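Local coordinates for flagellar biosynthetic protein FlhB (Aquifex aeolicus, PDB 3B1S), which is probably required to form the flagellar basal-body rod as part of the flagellar protein export apparatus, and is represented by its C-terminal domain, at residues Lys69-Ala72 with Glu73-Tyr77. Sequence-based numbering, arbitrary orientation.
Sequences KAVA and EIIAY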
ATOM      1  N   LYS D  69      10.284  -5.032  11.492  1.00 95.19           N
ATOM      2  CA  LYS D  69      10.223  -4.295  12.736  1.00 94.30           C
ATOM      3  C   LYS D  69       9.119  -3.267  12.918  1.00 92.88           C
ATOM      4  O   LYS D  69       8.448  -3.255  13.926  1.00 92.46           O
ATOM      5  CB  LYS D  69      11.528  -3.527  12.880  1.00 95.11           C
ATOM      6  CG  LYS D  69      11.684  -2.397  11.871  1.00 95.97           C
ATOM      7  CD  LYS D  69      12.775  -1.415  12.279  1.00 97.93           C
ATOM      8  CE  LYS D  69      14.118  -1.729  11.641  1.00 97.27           C
ATOM      9  NZ  LYS D  69      15.220  -0.961  12.269  1.00 96.50           N
ATOM     10  N   ALA D  70       8.914  -2.413  11.937  1.00 91.30           N
ATOM     11  CA  ALA D  70       7.953  -1.317  12.091  1.00 89.57           C
ATOM     12  C   ALA D  70       6.562  -1.663  11.577  1.00 87.90           C
ATOM     13  O   ALA D  70       5.569  -1.068  12.021  1.00 88.02           O
ATOM     14  CB  ALA D  70       8.488  -0.019  11.441  1.00 89.87           C
ATOM     15  N   VAL D  71       6.511  -2.617  10.649  1.00 85.39           N
ATOM     16  CA  VAL D  71       5.276  -3.006   9.981  1.00 83.33           C
ATOM     17  C   VAL D  71       4.459  -3.822  10.937  1.00 82.17           C
ATOM     18  O   VAL D  71       3.243  -3.660  11.023  1.00 81.40           O
ATOM     19  CB  VAL D  71       5.559  -3.814   8.668  1.00 83.30           C
ATOM     20  CG1 VAL D  71       4.316  -4.543   8.161  1.00 82.21           C
ATOM     21  CG2 VAL D  71       6.097  -2.898   7.603  1.00 82.53           C
ATOM     22  N   ALA D  72       5.160  -4.698  11.657  1.00 81.48           N
ATOM     23  CA  ALA D  72       4.549  -5.672  12.554  1.00 80.30           C
ATOM     24  C   ALA D  72       4.013  -4.932  13.773  1.00 79.64           C
ATOM     25  O   ALA D  72       2.974  -5.281  14.308  1.00 78.58           O
ATOM     26  CB  ALA D  72       5.553  -6.716  12.937  1.00 79.82           C
ATOM     27  N   GLU D  73       4.727  -3.883  14.163  1.00 79.59           N
ATOM     28  CA  GLU D  73       4.271  -2.964  15.196  1.00 80.31           C
ATOM     29  C   GLU D  73       2.947  -2.315  14.792  1.00 80.00           C
ATOM     30  O   GLU D  73       2.022  -2.222  15.617  1.00 79.69           O
ATOM     31  CB  GLU D  73       5.331  -1.880  15.491  1.00 80.74           C
ATOM     32  CG  GLU D  73       6.602  -2.386  16.230  1.00 82.96           C
ATOM     33  CD  GLU D  73       7.389  -1.272  16.949  1.00 85.84           C
ATOM     34  OE1 GLU D  73       7.134  -0.059  16.707  1.00 86.10           O
ATOM     35  OE2 GLU D  73       8.273  -1.623  17.767  1.00 86.24           O
ATOM     36  N   ILE D  74       2.855  -1.875  13.542  1.00 79.29           N
ATOM     37  CA  ILE D  74       1.617  -1.318  13.046  1.00 78.55           C
ATOM     38  C   ILE D  74       0.492  -2.320  12.915  1.00 78.37           C
ATOM     39  O   ILE D  74      -0.546  -2.142  13.499  1.00 78.75           O
ATOM     40  CB  ILE D  74       1.843  -0.699  11.669  1.00 79.31           C
ATOM     41  CG1 ILE D  74       2.645   0.576  11.804  1.00 80.50           C
ATOM     42  CG2 ILE D  74       0.555  -0.373  10.995  1.00 76.95           C
ATOM     43  CD1 ILE D  74       2.349   1.320  13.065  1.00 85.54           C
ATOM     44  N   ILE D  75       0.751  -3.462  12.335  1.00 77.83           N
ATOM     45  CA  ILE D  75      -0.324  -4.442  12.180  1.00 77.66           C
ATOM     46  C   ILE D  75      -0.833  -4.700  13.551  1.00 78.92           C
ATOM     47  O   ILE D  75      -2.009  -4.925  13.734  1.00 78.97           O
ATOM     48  CB  ILE D  75       0.165  -5.746  11.589  1.00 77.47           C
ATOM     49  CG1 ILE D  75       0.749  -5.525  10.177  1.00 76.85           C
ATOM     50  CG2 ILE D  75      -0.916  -6.754  11.564  1.00 75.99           C
ATOM     51  CD1 ILE D  75       0.877  -6.750   9.380  1.00 73.26           C
ATOM     52  N   ALA D  76       0.058  -4.718  14.515  1.00 80.46           N
ATOM     53  CA  ALA D  76      -0.285  -4.932  15.899  1.00 82.03           C
ATOM     54  C   ALA D  76      -1.219  -3.823  16.380  1.00 83.47           C
ATOM     55  O   ALA D  76      -2.347  -4.105  16.814  1.00 83.65           O
ATOM     56  CB  ALA D  76       0.957  -4.999  16.742  1.00 81.63           C
ATOM     57  N   TYR D  77      -0.843  -2.577  16.206  1.00 85.01           N
ATOM     58  CA  TYR D  77      -1.712  -1.551  16.708  1.00 87.40           C
ATOM     59  C   TYR D  77      -3.043  -1.664  16.051  1.00 87.56           C
ATOM     60  O   TYR D  77      -4.061  -1.665  16.692  1.00 87.96           O
ATOM     61  CB  TYR D  77      -1.166  -0.193  16.339  1.00 88.50           C
ATOM     62  CG  TYR D  77      -1.439   0.851  17.368  1.00 92.96           C
ATOM     63  CD1 TYR D  77      -0.409   1.528  17.972  1.00 97.80           C
ATOM     64  CD2 TYR D  77      -2.721   1.134  17.763  1.00 95.67           C
ATOM     65  CE1 TYR D  77      -0.651   2.465  18.926  1.00100.81           C
ATOM     66  CE2 TYR D  77      -2.972   2.065  18.721  1.00 98.63           C
ATOM     67  CZ  TYR D  77      -1.934   2.733  19.300  1.00101.60           C
ATOM     68  OH  TYR D  77      -2.162   3.687  20.267  1.00104.87           O
TER
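The carbonyl oxygen of Val71 accepts the shortest hydrogen bond here, 2.8 Å from the N of Ile75. The bond is close to straight, with an N-H...O angle of 163°. On either side along the chain the same i to i+4 step repeats. Ile74 N reaches Ala70 O at 3.2 Å. Ala76 N reaches Ala72 O at 3.0 Å. Both of these bonds are longer than the central one and less straight, their N-H...O angles being near 150°.

Side chains follow the same spacing. Ile75 carries its CG1 beside its own backbone N, anti to the carbonyl carbon (chi1 -61°), which turns that branch back toward the preceding turn. There its CG1 sits 4.2 Å from CG1 of Val71, a loose apolar touch alongside the helix. Both residues also touch Pro18, with Val71 meeting Ile63 as well and Ile75 meeting Tyr10, and they help seat the helix against these loops of the domain. Next to this strip, CG1 of Ile74 lies 3.4 Å from the carbonyl oxygen of Ala70, and the side chain packs on an apolar side chain of the other protein chain in the assembly.

Glu73 lies on an exposed face. Its CG bends back beside its own N and is the part that approaches the carbonyl oxygen of Lys69, while beyond CG the extended chain leads the carboxylate away from that carbonyl. Ala76 sets its CB near the carbonyl oxygen of Ala72.

Taken together, this is regular alpha-helical geometry with i to i+4 hydrogen bonds, its Val71/Ile75 side facing the domain and its Glu73 side exposed, in the early turns of helix 68-84 in the C-terminal domain of FlhB, a protein of the type III secretion exporter family.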